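Local atomic coordinates of tyrocidine synthase 3 (Brevibacillus parabrevis, PDB entry 4MRT), a protein that probably takes part in nonribosomal synthesis of the peptide tyrocidine, its carrier domain holding intermediates on a phosphopantetheine arm derived from coenzyme A. Residues A[60-63]-A[64-68]; A[12-15]-A[16-20]; A[26-29]-A[30-33]. The protein carries 1 engineered substitution. All blocks are in the same frame, centred on the assembly; numbering follows the deposited sequence.

Three short local contacts illustrate how a small helical carrier domain begins a helix, links it and ends it. Contacts 1 and 2 sit at helix starts, where Asn12 caps with a side-chain oxygen, whereas Pro63 offers its backbone carbonyl. Contact 3 starts at the last residue of helix 13-26, which contact 2 opens, and is purely apolar across its segments. Each has a buried apolar side (Leu62 and Leu67; Leu18 and Ala19; Val28 and Ile31) and exposed residues such as Lys65, Asn12 and Ser29 at the surface. Contacts 2 and 3 touch, Glu15 packing on Ile33, while contact 1 lies across the chain's centre from both and meets coenzyme A.

Contact 1 (A[60-63]-A[64-68]); sequences VELP and LKVLF. With COA (coenzyme A), chain D.
With chi1 at 177°, Leu62 places CG opposite its backbone N, and Val66 does the same with CG1 (chi1 169°), so that the two side chains meet at a slant, Leu62 CD1 lying 4.0 Å from Val66 CG1. The other valine branch runs alongside the proline ring and points the same way, with Val66 CG2 4.1 Å from Pro63 CD. A looser apolar touch, 4.4 Å between Leu62 CD2 and Leu67 CD2, extends the patch along the helix.

Pro63 is the N-cap of helix 64-69, one of the four helices of this carrier-protein fold. Its carbonyl oxygen receives two weak bonds from the first turn: Val66 N approaches Pro63 O at 3.1 Å but with a poorly directed N-H, whereas Leu67 N is straighter (158°) yet 3.5 Å from Pro63 O.

Lys65 and Phe68 belong to the coenzyme A pocket, and the pantetheine arm crosses one face of the Phe68 ring. Its methylene C6P comes within 3.3 Å of Phe68 CG, offset toward the rim, and Leu64 O lies in the ring plane at the edge. Phe68 also stacks with Phe38. Nearer its thiol end the arm passes the backbone, C2P of coenzyme A lying 3.7 Å from Lys65 O. Behind the apolar patch, Leu62 and Leu67 rest on Leu76 of helix 73-81, and Pro63 and Val66 on Tyr79.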
ATOM      1  N   VAL A  60      13.322  -0.041 -21.239  1.00 43.37           N
ATOM      2  CA  VAL A  60      12.451  -1.197 -21.054  1.00 44.31           C
ATOM      3  C   VAL A  60      11.279  -0.826 -20.141  1.00 42.19           C
ATOM      4  O   VAL A  60      11.454  -0.227 -19.077  1.00 41.36           O
ATOM      5  CB  VAL A  60      13.206  -2.412 -20.466  1.00 46.60           C
ATOM      6  CG1 VAL A  60      12.249  -3.580 -20.208  1.00 47.08           C
ATOM      7  CG2 VAL A  60      14.335  -2.842 -21.394  1.00 48.35           C
ATOM      8  N   GLU A  61      10.089  -1.191 -20.588  1.00 41.78           N
ATOM      9  CA  GLU A  61       8.861  -0.994 -19.844  1.00 43.46           C
ATOM     10  C   GLU A  61       8.764  -2.125 -18.840  1.00 39.01           C
ATOM     11  O   GLU A  61       8.605  -3.279 -19.224  1.00 38.29           O
ATOM     12  CB  GLU A  61       7.659  -1.053 -20.790  1.00 47.24           C
ATOM     13  CG  GLU A  61       6.425  -0.339 -20.272  1.00 52.66           C
ATOM     14  CD  GLU A  61       6.344   1.102 -20.750  1.00 57.60           C
ATOM     15  OE1 GLU A  61       5.217   1.567 -21.031  1.00 61.99           O
ATOM     16  OE2 GLU A  61       7.401   1.770 -20.850  1.00 60.10           O
ATOM     17  N   LEU A  62       8.889  -1.804 -17.555  1.00 35.35           N
ATOM     18  CA  LEU A  62       8.738  -2.809 -16.506  1.00 32.58           C
ATOM     19  C   LEU A  62       7.306  -2.761 -15.976  1.00 31.20           C
ATOM     20  O   LEU A  62       6.982  -1.892 -15.165  1.00 29.80           O
ATOM     21  CB  LEU A  62       9.728  -2.546 -15.370  1.00 32.50           C
ATOM     22  CG  LEU A  62       9.696  -3.450 -14.141  1.00 32.50           C
ATOM     23  CD1 LEU A  62       9.792  -4.903 -14.562  1.00 33.13           C
ATOM     24  CD2 LEU A  62      10.821  -3.095 -13.179  1.00 34.18           C
ATOM     25  N   PRO A  63       6.440  -3.699 -16.419  1.00 30.18           N
ATOM     26  CA  PRO A  63       5.092  -3.665 -15.864  1.00 26.34           C
ATOM     27  C   PRO A  63       5.158  -3.899 -14.359  1.00 24.86           C
ATOM     28  O   PRO A  63       5.972  -4.677 -13.867  1.00 23.29           O
ATOM     29  CB  PRO A  63       4.374  -4.809 -16.597  1.00 26.86           C
ATOM     30  CG  PRO A  63       5.200  -5.061 -17.828  1.00 27.47           C
ATOM     31  CD  PRO A  63       6.606  -4.828 -17.348  1.00 28.83           C
ATOM     32  N   LEU A  64       4.338  -3.180 -13.617  1.00 24.07           N
ATOM     33  CA  LEU A  64       4.401  -3.261 -12.176  1.00 23.62           C
ATOM     34  C   LEU A  64       4.070  -4.641 -11.671  1.00 23.97           C
ATOM     35  O   LEU A  64       4.676  -5.096 -10.700  1.00 26.08           O
ATOM     36  CB  LEU A  64       3.524  -2.203 -11.532  1.00 22.68           C
ATOM     37  CG  LEU A  64       4.200  -0.842 -11.336  1.00 24.01           C
ATOM     38  CD1 LEU A  64       5.471  -0.966 -10.513  1.00 23.89           C
ATOM     39  CD2 LEU A  64       4.504  -0.130 -12.642  1.00 23.21           C
ATOM     40  N   LYS A  65       3.127  -5.309 -12.331  1.00 24.70           N
ATOM     41  CA  LYS A  65       2.711  -6.648 -11.945  1.00 25.91           C
ATOM     42  C   LYS A  65       3.885  -7.630 -11.988  1.00 24.93           C
ATOM     43  O   LYS A  65       3.947  -8.552 -11.193  1.00 23.30           O
ATOM     44  CB  LYS A  65       1.539  -7.152 -12.819  1.00 28.29           C
ATOM     45  CG  LYS A  65       1.924  -7.620 -14.219  1.00 32.09           C
ATOM     46  CD  LYS A  65       0.755  -7.618 -15.199  1.00 35.32           C
ATOM     47  CE  LYS A  65      -0.417  -8.436 -14.676  1.00 38.81           C
ATOM     48  NZ  LYS A  65      -1.346  -8.863 -15.766  1.00 40.34           N
ATOM     49  N   VAL A  66       4.823  -7.412 -12.908  1.00 25.87           N
ATOM     50  CA  VAL A  66       6.041  -8.217 -12.970  1.00 25.39           C
ATOM     51  C   VAL A  66       6.941  -8.011 -11.752  1.00 24.84           C
ATOM     52  O   VAL A  66       7.442  -8.981 -11.176  1.00 25.24           O
ATOM     53  CB  VAL A  66       6.813  -7.937 -14.273  1.00 26.71           C
ATOM     54  CG1 VAL A  66       8.207  -8.563 -14.223  1.00 28.28           C
ATOM     55  CG2 VAL A  66       6.010  -8.470 -15.452  1.00 25.81           C
ATOM     56  N   LEU A  67       7.142  -6.760 -11.341  1.00 23.27           N
ATOM     57  CA  LEU A  67       7.929  -6.481 -10.144  1.00 23.35           C
ATOM     58  C   LEU A  67       7.307  -7.121  -8.902  1.00 22.58           C
ATOM     59  O   LEU A  67       7.995  -7.713  -8.069  1.00 20.95           O
ATOM     60  CB  LEU A  67       8.087  -4.971  -9.981  1.00 25.62           C
ATOM     61  CG  LEU A  67       8.888  -4.434  -8.795  1.00 28.27           C
ATOM     62  CD1 LEU A  67      10.130  -5.253  -8.470  1.00 30.55           C
ATOM     63  CD2 LEU A  67       9.272  -2.998  -9.102  1.00 28.73           C
ATOM     64  N   PHE A  68       5.984  -7.046  -8.789  1.00 20.61           N
ATOM     65  CA  PHE A  68       5.288  -7.661  -7.647  1.00 19.29           C
ATOM     66  C   PHE A  68       5.318  -9.188  -7.660  1.00 18.77           C
ATOM     67  O   PHE A  68       5.367  -9.828  -6.610  1.00 16.72           O
ATOM     68  CB  PHE A  68       3.843  -7.163  -7.608  1.00 19.28           C
ATOM     69  CG  PHE A  68       3.699  -5.854  -6.930  1.00 19.70           C
ATOM     70  CD1 PHE A  68       3.519  -5.797  -5.551  1.00 19.20           C
ATOM     71  CD2 PHE A  68       3.755  -4.678  -7.646  1.00 19.20           C
ATOM     72  CE1 PHE A  68       3.385  -4.587  -4.919  1.00 20.00           C
ATOM     73  CE2 PHE A  68       3.630  -3.462  -7.007  1.00 20.50           C
ATOM     74  CZ  PHE A  68       3.443  -3.410  -5.651  1.00 20.03           C
TER
HETATM   75  N1A COA D 302      -5.600  -5.287  -3.165  1.00 19.29           N
HETATM   76  C2A COA D 302      -5.961  -4.691  -2.011  1.00 18.55           C
HETATM   77  N3A COA D 302      -5.225  -4.696  -0.902  1.00 18.38           N
HETATM   78  C4A COA D 302      -4.039  -5.356  -0.886  1.00 19.02           C
HETATM   79  C5A COA D 302      -3.575  -6.048  -2.092  1.00 18.26           C
HETATM   80  C6A COA D 302      -4.440  -5.979  -3.271  1.00 19.16           C
HETATM   81  N6A COA D 302      -4.063  -6.594  -4.408  1.00 17.69           N
HETATM   82  N7A COA D 302      -2.383  -6.608  -1.807  1.00 18.86           N
HETATM   83  C8A COA D 302      -2.115  -6.322  -0.514  1.00 18.45           C
HETATM   84  N9A COA D 302      -3.114  -5.587   0.030  1.00 17.74           N
HETATM   85  C1B COA D 302      -3.163  -5.033   1.405  1.00 18.14           C
HETATM   86  C2B COA D 302      -2.518  -5.929   2.445  1.00 17.56           C
HETATM   87  O2B COA D 302      -3.364  -5.933   3.613  1.00 17.32           O
HETATM   88  C3B COA D 302      -1.224  -5.187   2.757  1.00 17.63           C
HETATM   89  O3B COA D 302      -0.773  -5.376   4.091  1.00 18.36           O
HETATM   90  P3B COA D 302       0.518  -6.275   4.475  1.00 21.16           P
HETATM   91  O7A COA D 302       1.032  -5.706   5.761  1.00 20.77           O
HETATM   92  O8A COA D 302       0.002  -7.677   4.660  1.00 21.53           O
HETATM   93  O9A COA D 302       1.434  -6.143   3.300  1.00 23.24           O
HETATM   94  C4B COA D 302      -1.676  -3.753   2.604  1.00 17.33           C
HETATM   95  O4B COA D 302      -2.463  -3.769   1.439  1.00 16.26           O
HETATM   96  C5B COA D 302      -0.578  -2.728   2.474  1.00 17.41           C
HETATM   97  O5B COA D 302      -1.152  -1.540   1.935  1.00 18.46           O
HETATM   98  P1A COA D 302      -0.164  -0.308   1.649  1.00 17.85           P
HETATM   99  O1A COA D 302       0.557   0.031   2.919  1.00 16.59           O
HETATM  100  O2A COA D 302      -0.994   0.780   1.014  1.00 18.66           O
HETATM  101  O3A COA D 302       0.897  -0.968   0.664  1.00 19.97           O
HETATM  102  P2A COA D 302       1.439  -0.261  -0.674  1.00 22.52           P
HETATM  103  O4A COA D 302       1.192   1.241  -0.707  1.00 21.64           O
HETATM  104  O5A COA D 302       2.896  -0.720  -0.851  1.00 23.18           O
HETATM  105  O6A COA D 302       0.639  -0.960  -1.907  1.00 24.06           O
HETATM  106  CBP COA D 302      -1.148  -2.139  -3.116  1.00 25.19           C
HETATM  107  CCP COA D 302      -0.436  -1.881  -1.779  1.00 24.93           C
HETATM  108  CDP COA D 302      -1.054  -1.164  -4.281  1.00 24.49           C
HETATM  109  CEP COA D 302      -2.150  -3.265  -3.162  1.00 24.22           C
HETATM  110  CAP COA D 302       0.038  -3.027  -3.716  1.00 26.20           C
HETATM  111  OAP COA D 302       0.499  -4.049  -2.814  1.00 25.65           O
HETATM  112  C9P COA D 302      -0.236  -3.770  -5.036  1.00 27.36           C
HETATM  113  O9P COA D 302      -0.345  -3.175  -6.108  1.00 26.73           O
HETATM  114  N8P COA D 302      -0.366  -5.101  -4.991  1.00 30.78           N
HETATM  115  C7P COA D 302      -0.720  -5.887  -6.171  1.00 31.17           C
HETATM  116  C6P COA D 302       0.491  -6.395  -6.939  1.00 32.39           C
HETATM  117  C5P COA D 302       0.065  -7.323  -8.071  1.00 32.90           C
HETATM  118  O5P COA D 302      -0.459  -6.808  -9.043  1.00 30.70           O
HETATM  119  N4P COA D 302       0.307  -8.652  -7.962  1.00 36.50           N
HETATM  120  C3P COA D 302      -0.082  -9.640  -8.983  1.00 39.23           C
HETATM  121  C2P COA D 302       1.086 -10.379  -9.650  1.00 43.05           C
HETATM  122  S1P COA D 302       0.534 -11.391 -11.072  1.00 48.77           S

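Contact 2 (A[12-15]-A[16-20]); sequences NAVE and SKLAE
Val14 lies alongside Leu18, one helical turn further on, both side chains pointing the same way, and Val14 CG1 approaches Leu18 CD1 to 4.1 Å. Leu18 keeps CG beside its own backbone N, opposite the carbonyl carbon, which brings Leu18 CG to 3.2 Å from Val14 O and packs the leucine closely against the preceding turn.

The polar half of the contact is a textbook helix start. Asn12 is the N-cap of helix 13-26, and its side-chain oxygen takes up N-H groups of the first turn that have no carbonyl before them to bind. Glu15 N donates to Asn12 OD1 over 3.0 Å and almost straight (167°), though it reaches the oxygen from above the amide plane rather than along a lone pair. Val14 N, 2.9 Å from the same Asn12 OD1, adds a weak, bent bond.

The backbone oxygen of Asn12 is gripped twice as well. Ser16 N meets Asn12 O at 3.0 Å, in the carbonyl plane, as the first regular i to i+4 bond. Ser16 OG also donates to Asn12 O, at 2.7 Å and tilted 34° from that plane. This second bond goes with a serine chi1 of 28°, well short of a staggered position. The helix then proceeds regularly, Ala19 N donating to Glu15 O over 2.8 Å.

Glu15 turns its carboxylate back before the helix, where OE1 bonds to Thr11 OG1. Val14, Glu15 and Leu18 all settle on Ala77 of helix 73-81, and Ala19 on Ile73, while Val14 and Lys17 touch Tyr58, and Leu18 touches Val54, both of helix 44-58.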
ATOM      1  N   ASN A  12      26.519  -9.873 -12.508  1.00 34.37           N
ATOM      2  CA  ASN A  12      26.661  -9.250 -13.833  1.00 33.47           C
ATOM      3  C   ASN A  12      26.261  -7.783 -13.788  1.00 33.33           C
ATOM      4  O   ASN A  12      25.773  -7.299 -12.760  1.00 32.23           O
ATOM      5  CB  ASN A  12      25.878 -10.018 -14.919  1.00 32.87           C
ATOM      6  CG  ASN A  12      24.364  -9.905 -14.769  1.00 33.94           C
ATOM      7  OD1 ASN A  12      23.793  -8.805 -14.773  1.00 33.02           O
ATOM      8  ND2 ASN A  12      23.702 -11.050 -14.690  1.00 32.99           N
ATOM      9  N   ALA A  13      26.471  -7.080 -14.899  1.00 32.65           N
ATOM     10  CA  ALA A  13      26.297  -5.625 -14.940  1.00 34.78           C
ATOM     11  C   ALA A  13      24.845  -5.179 -14.715  1.00 34.85           C
ATOM     12  O   ALA A  13      24.601  -4.119 -14.138  1.00 35.06           O
ATOM     13  CB  ALA A  13      26.815  -5.070 -16.259  1.00 34.93           C
ATOM     14  N   VAL A  14      23.890  -5.979 -15.186  1.00 34.96           N
ATOM     15  CA  VAL A  14      22.481  -5.610 -15.080  1.00 33.59           C
ATOM     16  C   VAL A  14      21.991  -5.803 -13.650  1.00 31.38           C
ATOM     17  O   VAL A  14      21.257  -4.971 -13.137  1.00 33.52           O
ATOM     18  CB  VAL A  14      21.608  -6.384 -16.086  1.00 34.20           C
ATOM     19  CG1 VAL A  14      20.153  -5.962 -15.962  1.00 34.53           C
ATOM     20  CG2 VAL A  14      22.102  -6.130 -17.505  1.00 34.07           C
ATOM     21  N   GLU A  15      22.421  -6.877 -12.996  1.00 28.81           N
ATOM     22  CA  GLU A  15      22.107  -7.080 -11.595  1.00 28.09           C
ATOM     23  C   GLU A  15      22.708  -5.964 -10.740  1.00 29.03           C
ATOM     24  O   GLU A  15      22.021  -5.419  -9.870  1.00 25.20           O
ATOM     25  CB  GLU A  15      22.586  -8.444 -11.124  1.00 29.48           C
ATOM     26  CG  GLU A  15      21.805  -9.581 -11.769  1.00 29.21           C
ATOM     27  CD  GLU A  15      22.377 -10.941 -11.484  1.00 29.31           C
ATOM     28  OE1 GLU A  15      23.542 -11.022 -11.030  1.00 30.04           O
ATOM     29  OE2 GLU A  15      21.653 -11.931 -11.726  1.00 28.69           O
ATOM     30  N   SER A  16      23.968  -5.595 -11.005  1.00 28.63           N
ATOM     31  CA  SER A  16      24.635  -4.607 -10.163  1.00 30.58           C
ATOM     32  C   SER A  16      23.974  -3.244 -10.311  1.00 29.79           C
ATOM     33  O   SER A  16      23.770  -2.565  -9.319  1.00 29.20           O
ATOM     34  CB  SER A  16      26.153  -4.535 -10.428  1.00 32.89           C
ATOM     35  OG  SER A  16      26.447  -4.902 -11.761  1.00 36.47           O
ATOM     36  N   LYS A  17      23.603  -2.885 -11.535  1.00 28.96           N
ATOM     37  CA  LYS A  17      22.950  -1.625 -11.815  1.00 31.44           C
ATOM     38  C   LYS A  17      21.564  -1.548 -11.156  1.00 32.98           C
ATOM     39  O   LYS A  17      21.233  -0.567 -10.494  1.00 33.65           O
ATOM     40  CB  LYS A  17      22.834  -1.434 -13.334  1.00 31.77           C
ATOM     41  CG  LYS A  17      22.235  -0.118 -13.774  1.00 34.15           C
ATOM     42  CD  LYS A  17      22.930   1.040 -13.069  1.00 39.51           C
ATOM     43  CE  LYS A  17      23.050   2.277 -13.945  1.00 43.11           C
ATOM     44  NZ  LYS A  17      24.390   2.913 -13.775  1.00 43.97           N
ATOM     45  N   LEU A  18      20.778  -2.606 -11.318  1.00 32.14           N
ATOM     46  CA  LEU A  18      19.495  -2.717 -10.652  1.00 32.30           C
ATOM     47  C   LEU A  18      19.636  -2.643  -9.138  1.00 32.22           C
ATOM     48  O   LEU A  18      18.777  -2.073  -8.456  1.00 30.52           O
ATOM     49  CB  LEU A  18      18.811  -4.028 -11.046  1.00 30.24           C
ATOM     50  CG  LEU A  18      18.273  -4.051 -12.471  1.00 30.56           C
ATOM     51  CD1 LEU A  18      17.639  -5.399 -12.790  1.00 30.66           C
ATOM     52  CD2 LEU A  18      17.289  -2.910 -12.695  1.00 31.77           C
ATOM     53  N   ALA A  19      20.714  -3.227  -8.615  1.00 31.51           N
ATOM     54  CA  ALA A  19      21.011  -3.121  -7.188  1.00 30.61           C
ATOM     55  C   ALA A  19      21.263  -1.675  -6.835  1.00 31.78           C
ATOM     56  O   ALA A  19      20.817  -1.220  -5.786  1.00 30.04           O
ATOM     57  CB  ALA A  19      22.196  -3.985  -6.796  1.00 29.79           C
ATOM     58  N   GLU A  20      21.941  -0.944  -7.723  1.00 34.38           N
ATOM     59  CA  GLU A  20      22.285   0.455  -7.451  1.00 36.55           C
ATOM     60  C   GLU A  20      21.015   1.288  -7.499  1.00 32.43           C
ATOM     61  O   GLU A  20      20.796   2.178  -6.676  1.00 30.30           O
ATOM     62  CB  GLU A  20      23.323   1.022  -8.439  1.00 40.74           C
ATOM     63  CG  GLU A  20      24.650   0.264  -8.626  1.00 45.82           C
ATOM     64  CD  GLU A  20      25.167  -0.520  -7.414  1.00 51.82           C
ATOM     65  OE1 GLU A  20      25.131   0.009  -6.277  1.00 57.82           O
ATOM     66  OE2 GLU A  20      25.662  -1.667  -7.605  1.00 49.94           O
TER

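Contact 3 (A[26-29]-A[30-33]); sequences LGVS and GIGI
The flat groups between Val28 and Ile31 are the peptide units of the loop, and branched aliphatic ends make the contact. Val28 CG2 packs 3.6 Å from Ile31 CG1, the two side chains crossing at about a right angle, and the Ile31 CD1 methyl lies nearly as close, 3.7 Å from Val28 CG2. Leu26 completes the trio, also at about a right angle to the isoleucine, with Leu26 CD1 4.1 Å from Ile31 CD1.

Ile31 reaches both partners because its CG1 branch stands beside the backbone N and opposite the carbonyl carbon (chi1 -61°), with the rest of that branch extended. Gly27, with positive phi, is the first residue to leave the helical conformation after helix 13-26. At Gly30, also with positive phi, the chain reverses, and Ile31 comes back against the last turns of that helix.

The turn is held from the same helix by Glu23, whose OE1 accepts a hydrogen bond from Ile31 N and a weak one from Gly30 N. A further bond, from Gly32 N to Asp35 OD2, forms within the loop. In the domain this loop lies between helix 13-26 and helix 44-58, with Ile31 resting on Trp22 of the first, on Ile73 of helix 73-81 and, together with Leu26, on Ile40 further along the same loop.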
ATOM      1  N   LEU A  26      15.570   2.846  -2.202  1.00 22.27           N
ATOM      2  CA  LEU A  26      15.251   2.407  -0.860  1.00 22.86           C
ATOM      3  C   LEU A  26      16.099   3.014   0.268  1.00 23.52           C
ATOM      4  O   LEU A  26      15.742   2.888   1.440  1.00 24.73           O
ATOM      5  CB  LEU A  26      15.366   0.893  -0.792  1.00 23.20           C
ATOM      6  CG  LEU A  26      14.491   0.101  -1.756  1.00 23.79           C
ATOM      7  CD1 LEU A  26      14.907  -1.348  -1.783  1.00 23.92           C
ATOM      8  CD2 LEU A  26      13.032   0.251  -1.369  1.00 24.32           C
ATOM      9  N   GLY A  27      17.222   3.646  -0.057  1.00 24.72           N
ATOM     10  CA  GLY A  27      18.141   4.168   0.988  1.00 23.76           C
ATOM     11  C   GLY A  27      18.745   3.069   1.836  1.00 25.96           C
ATOM     12  O   GLY A  27      18.866   3.200   3.061  1.00 27.55           O
ATOM     13  N   VAL A  28      19.089   1.949   1.200  1.00 27.89           N
ATOM     14  CA  VAL A  28      19.691   0.833   1.917  1.00 29.70           C
ATOM     15  C   VAL A  28      20.848   0.345   1.074  1.00 30.57           C
ATOM     16  O   VAL A  28      20.815   0.435  -0.153  1.00 33.90           O
ATOM     17  CB  VAL A  28      18.696  -0.327   2.272  1.00 30.89           C
ATOM     18  CG1 VAL A  28      17.250   0.159   2.332  1.00 30.82           C
ATOM     19  CG2 VAL A  28      18.813  -1.510   1.324  1.00 30.25           C
ATOM     20  N   SER A  29      21.875  -0.161   1.738  1.00 32.24           N
ATOM     21  CA  SER A  29      23.125  -0.497   1.064  1.00 31.68           C
ATOM     22  C   SER A  29      23.321  -2.012   1.028  1.00 29.11           C
ATOM     23  O   SER A  29      22.893  -2.732   1.945  1.00 27.17           O
ATOM     24  CB  SER A  29      24.288   0.191   1.786  1.00 33.49           C
ATOM     25  OG  SER A  29      25.522  -0.183   1.200  1.00 38.21           O
ATOM     26  N   GLY A  30      23.941  -2.496  -0.041  1.00 27.85           N
ATOM     27  CA  GLY A  30      24.377  -3.892  -0.109  1.00 28.11           C
ATOM     28  C   GLY A  30      23.244  -4.885  -0.276  1.00 26.77           C
ATOM     29  O   GLY A  30      23.101  -5.823   0.511  1.00 26.72           O
ATOM     30  N   ILE A  31      22.416  -4.661  -1.287  1.00 26.47           N
ATOM     31  CA  ILE A  31      21.253  -5.533  -1.532  1.00 25.57           C
ATOM     32  C   ILE A  31      21.702  -6.772  -2.307  1.00 23.96           C
ATOM     33  O   ILE A  31      22.393  -6.651  -3.292  1.00 25.93           O
ATOM     34  CB  ILE A  31      20.136  -4.773  -2.303  1.00 24.14           C
ATOM     35  CG1 ILE A  31      19.641  -3.577  -1.471  1.00 24.87           C
ATOM     36  CG2 ILE A  31      18.967  -5.704  -2.650  1.00 24.31           C
ATOM     37  CD1 ILE A  31      18.756  -2.592  -2.226  1.00 24.52           C
ATOM     38  N   GLY A  32      21.307  -7.956  -1.855  1.00 24.36           N
ATOM     39  CA  GLY A  32      21.552  -9.188  -2.600  1.00 24.52           C
ATOM     40  C   GLY A  32      20.532  -9.380  -3.720  1.00 25.99           C
ATOM     41  O   GLY A  32      19.486  -8.714  -3.745  1.00 25.31           O
ATOM     42  N   ILE A  33      20.811 -10.303  -4.636  1.00 22.35           N
ATOM     43  CA  ILE A  33      19.988 -10.427  -5.830  1.00 23.17           C
ATOM     44  C   ILE A  33      18.796 -11.352  -5.612  1.00 21.65           C
ATOM     45  O   ILE A  33      17.965 -11.509  -6.504  1.00 21.59           O
ATOM     46  CB  ILE A  33      20.809 -10.877  -7.074  1.00 24.07           C
ATOM     47  CG1 ILE A  33      21.496 -12.225  -6.830  1.00 25.10           C
ATOM     48  CG2 ILE A  33      21.817  -9.804  -7.438  1.00 24.70           C
ATOM     49  CD1 ILE A  33      22.024 -12.889  -8.083  1.00 25.13           C
TER